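Local structure of ESX-5 secretion system protein EccC5 (Mycobacterium tuberculosis, 6J18) at residues A170-G173 / E174-A177; M256-A259 / L260-N264. The protein serves as the ATPase motor component of the ESX-5 type VII secretion system, which exports EsxN and a number of PE_PGRS and PPE proteins. One frame throughout, in Å; residues are numbered along the deposited sequence.

Interaction 1: residues A170-G173 / E174-A177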
loop_
_atom_site.group_PDB
_atom_site.type_symbol
_atom_site.label_atom_id
_atom_site.label_comp_id
_atom_site.label_asym_id
_atom_site.label_seq_id
_atom_site.Cartn_x
_atom_site.Cartn_y
_atom_site.Cartn_z
ATOM N N ALA A 170 -11.258 -6.827 15.171
ATOM C CA ALA A 170 -12.561 -7.148 14.597
ATOM C C ALA A 170 -12.567 -6.991 13.080
ATOM O O ALA A 170 -13.104 -7.838 12.363
ATOM C CB ALA A 170 -13.637 -6.275 15.222
ATOM N N MET A 171 -11.969 -5.906 12.596
ATOM C CA MET A 171 -11.937 -5.624 11.164
ATOM C C MET A 171 -11.131 -6.672 10.404
ATOM O O MET A 171 -11.516 -7.091 9.312
ATOM C CB MET A 171 -11.354 -4.233 10.904
ATOM C CG MET A 171 -11.401 -3.812 9.445
ATOM S SD MET A 171 -10.612 -2.220 9.132
ATOM C CE MET A 171 -8.889 -2.685 9.238
ATOM N N MET A 172 -10.013 -7.094 10.985
ATOM C CA MET A 172 -9.145 -8.070 10.341
ATOM C C MET A 172 -9.818 -9.438 10.266
ATOM O O MET A 172 -9.534 -10.229 9.367
ATOM C CB MET A 172 -7.809 -8.174 11.078
ATOM C CG MET A 172 -6.945 -6.925 10.972
ATOM S SD MET A 172 -6.718 -6.369 9.272
ATOM C CE MET A 172 -5.912 -7.798 8.574
ATOM N N GLY A 173 -10.712 -9.710 11.211
ATOM C CA GLY A 173 -11.480 -10.941 11.195
ATOM C C GLY A 173 -12.465 -10.955 10.043
ATOM O O GLY A 173 -12.652 -11.978 9.382
ATOM N N GLU A 174 -13.094 -9.809 9.801
ATOM C CA GLU A 174 -14.037 -9.665 8.700
ATOM C C GLU A 174 -13.318 -9.745 7.359
ATOM O O GLU A 174 -13.814 -10.357 6.413
ATOM C CB GLU A 174 -14.796 -8.343 8.810
ATOM C CG GLU A 174 -15.639 -8.211 10.068
ATOM C CD GLU A 174 -16.134 -6.796 10.289
ATOM O OE1 GLU A 174 -15.813 -5.917 9.460
ATOM O OE2 GLU A 174 -16.846 -6.562 11.288
ATOM N N LEU A 175 -12.148 -9.119 7.287
ATOM C CA LEU A 175 -11.351 -9.116 6.066
ATOM C C LEU A 175 -10.874 -10.516 5.704
ATOM O O LEU A 175 -10.933 -10.917 4.543
ATOM C CB LEU A 175 -10.152 -8.177 6.211
ATOM C CG LEU A 175 -9.206 -8.144 5.010
ATOM C CD1 LEU A 175 -9.954 -7.719 3.754
ATOM C CD2 LEU A 175 -8.024 -7.223 5.276
ATOM N N ALA A 176 -10.402 -11.254 6.704
ATOM C CA ALA A 176 -9.912 -12.612 6.492
ATOM C C ALA A 176 -11.020 -13.527 5.974
ATOM O O ALA A 176 -10.777 -14.399 5.141
ATOM C CB ALA A 176 -9.325 -13.171 7.778
ATOM N N ALA A 177 -12.235 -13.318 6.472
ATOM C CA ALA A 177 -13.383 -14.107 6.042
ATOM C C ALA A 177 -13.706 -13.847 4.573
ATOM O O ALA A 177 -14.054 -14.768 3.834
ATOM C CB ALA A 177 -14.591 -13.803 6.912
#

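Interaction 2: residues M256-A259 / L260-N264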
loop_
_atom_site.group_PDB
_atom_site.type_symbol
_atom_site.label_atom_id
_atom_site.label_comp_id
_atom_site.label_asym_id
_atom_site.label_seq_id
_atom_site.Cartn_x
_atom_site.Cartn_y
_atom_site.Cartn_z
ATOM N N MET A 256 3.387 -9.606 9.487
ATOM C CA MET A 256 2.983 -8.985 8.228
ATOM C C MET A 256 4.189 -8.418 7.486
ATOM O O MET A 256 4.323 -8.606 6.278
ATOM C CB MET A 256 1.947 -7.885 8.473
ATOM C CG MET A 256 1.536 -7.130 7.213
ATOM S SD MET A 256 0.917 -8.208 5.902
ATOM C CE MET A 256 -0.687 -8.662 6.556
ATOM N N LEU A 257 5.063 -7.729 8.213
ATOM C CA LEU A 257 6.268 -7.160 7.617
ATOM C C LEU A 257 7.199 -8.252 7.098
ATOM O O LEU A 257 7.852 -8.087 6.067
ATOM C CB LEU A 257 7.004 -6.278 8.630
ATOM C CG LEU A 257 6.261 -5.031 9.114
ATOM C CD1 LEU A 257 7.124 -4.233 10.081
ATOM C CD2 LEU A 257 5.835 -4.169 7.934
ATOM N N ARG A 258 7.254 -9.366 7.820
ATOM C CA ARG A 258 8.052 -10.515 7.408
ATOM C C ARG A 258 7.487 -11.155 6.145
ATOM O O ARG A 258 8.230 -11.528 5.239
ATOM C CB ARG A 258 8.117 -11.547 8.535
ATOM C CG ARG A 258 8.767 -12.865 8.140
ATOM C CD ARG A 258 8.793 -13.886 9.283
ATOM N NE ARG A 258 7.910 -13.547 10.399
ATOM C CZ ARG A 258 8.290 -12.898 11.497
ATOM N NH1 ARG A 258 9.554 -12.532 11.652
ATOM N NH2 ARG A 258 7.407 -12.632 12.449
ATOM N N ALA A 259 6.166 -11.280 6.099
ATOM C CA ALA A 259 5.491 -11.864 4.945
ATOM C C ALA A 259 5.666 -10.982 3.713
ATOM O O ALA A 259 5.820 -11.480 2.599
ATOM C CB ALA A 259 4.014 -12.075 5.242
ATOM N N LEU A 260 5.644 -9.670 3.921
ATOM C CA LEU A 260 5.821 -8.727 2.825
ATOM C C LEU A 260 7.251 -8.777 2.290
ATOM O O LEU A 260 7.475 -8.644 1.088
ATOM C CB LEU A 260 5.462 -7.309 3.272
ATOM C CG LEU A 260 3.964 -7.046 3.456
ATOM C CD1 LEU A 260 3.717 -5.661 4.031
ATOM C CD2 LEU A 260 3.220 -7.225 2.140
ATOM N N HIS A 261 8.216 -8.975 3.185
ATOM C CA HIS A 261 9.610 -9.098 2.775
ATOM C C HIS A 261 9.829 -10.409 2.026
ATOM O O HIS A 261 10.578 -10.459 1.052
ATOM C CB HIS A 261 10.544 -9.014 3.985
ATOM C CG HIS A 261 11.998 -9.075 3.631
ATOM N ND1 HIS A 261 12.469 -8.795 2.365
ATOM C CD2 HIS A 261 13.086 -9.389 4.372
ATOM C CE1 HIS A 261 13.782 -8.933 2.344
ATOM N NE2 HIS A 261 14.182 -9.292 3.551
ATOM N N GLN A 262 9.169 -11.466 2.488
ATOM C CA GLN A 262 9.261 -12.768 1.839
ATOM C C GLN A 262 8.635 -12.732 0.448
ATOM O O GLN A 262 9.036 -13.480 -0.443
ATOM C CB GLN A 262 8.587 -13.845 2.692
ATOM C CG GLN A 262 9.507 -14.495 3.713
ATOM C CD GLN A 262 8.781 -15.479 4.607
ATOM O OE1 GLN A 262 7.586 -15.726 4.438
ATOM N NE2 GLN A 262 9.500 -16.049 5.567
ATOM N N ALA A 263 7.653 -11.856 0.269
ATOM C CA ALA A 263 7.001 -11.688 -1.026
ATOM C C ALA A 263 7.747 -10.670 -1.885
ATOM O O ALA A 263 7.291 -10.313 -2.972
ATOM C CB ALA A 263 5.553 -11.265 -0.838
ATOM N N ASN A 264 8.893 -10.213 -1.383
ATOM C CA ASN A 264 9.738 -9.243 -2.077
ATOM C C ASN A 264 8.992 -7.969 -2.465
ATOM O O ASN A 264 9.183 -7.434 -3.558
ATOM C CB ASN A 264 10.365 -9.876 -3.322
ATOM C CG ASN A 264 11.406 -10.926 -2.980
ATOM O OD1 ASN A 264 11.329 -12.066 -3.438
ATOM N ND2 ASN A 264 12.389 -10.544 -2.172
#

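Interaction 1: residues A170-G173 / E174-A177
The middle of the amphipathic helix 165-180, which packs on the sheet of an FtsK/SpoIIIE-type ATPase domain, is the element in which Met-172 and Leu-175 meet. The two side chains run alongside each other on the buried face, with the methyl CE of Met-172 4.0 Å from CD2 of Leu-175. Two bends bring that methyl back alongside the leucine: the thioether chain folds at chi2 (-51°) and again at chi3 (-61°).

Four consecutive i to i+4 backbone bonds carry the turn. The shortest runs from Leu-175 N to Met-171 O at 2.9 Å; Ala-176 N reaches Met-172 O at 3.0 Å. Glu-174 N to Ala-170 O and Ala-177 N to Gly-173 O complete the set.

On the outer face, Glu-174 lays its aliphatic part back along the preceding turn, its CG 3.4 Å from Ala-170 O. With CG anti to its own carbonyl carbon (chi1 -62°) and the chain extended beyond, the carboxylate is carried back toward the start of the helix, where OE1 forms a salt bridge with Arg-160 of strand 158-162.

The buried face rests on two parallel neighbours in the sheet: Met-171 and Leu-175 touch Trp-141 of strand 137-143, while Met-172 and Leu-175 reach Leu-206 of strand 203-208.

Interaction 2: residues M256-A259 / L260-N264
Met-256 and Leu-260, one turn apart near the end of helix 255-262, make the apolar part of the contact, and their side chains cross obliquely. SD of Met-256 lies 4.1 Å from CG of Leu-260, and CG of the methionine is equally far from CD1 of the leucine. Leu-260 turns its CG anti to its own carbonyl carbon (chi1 -73°), back over the preceding turn, where CG also comes within 3.2 Å of Met-256 O. That oxygen thus accepts the amide of Leu-260 while the leucine branch lies against it.

On the solvent side, Arg-258 and Gln-262 run side by side in the same direction. Their touch is slight, CG of Arg-258 to NE2 of Gln-262 at 4.2 Å, and the guanidinium and amide planes are turned 65° apart.

Main-chain bonds join each residue from Met-256 to Ala-259 with the one four positions on. The first three are straighter; the last, Ala-263 N to Ala-259 O, is 3.0 Å long but bent to 135° at the hydrogen, as the chain begins to leave the helix. Asn-264, with positive phi, is the C' residue of a Schellman motif: its own N is bonded to His-261 O at 3.0 Å, and the N of the next residue, Ala-265, reaches back to Leu-260 O.

At the other end of the helix, Asp-254 OD1 accepts the amides of Met-256 and Leu-257. Leu-257 and Leu-260 pack on Met-97 of strand 96-100, and Met-256 and Leu-260 on Val-239 of strand 237-244, its parallel neighbour.

In the fold
Interactions 1 and 2 illustrate one principle at two places in the same sheet: a helix turns methionine and leucine inward and polar side chains outward. Their centres lie 20 Å apart and they do not touch, yet Ala-225 meets a methionine from each. Both are partly buried, but they cover different strands. Interaction 1, farther from the centre of the chain, sends an outward glutamate to the neighbouring strand 158-162, where it pairs with an arginine, and lies within an uninterrupted helix. Interaction 2 lies nearer the centre of the chain, ends its helix, and places Leu-257 about 10 Å, side chain to side chain, from Arg-106, which is predicted to bind ATP.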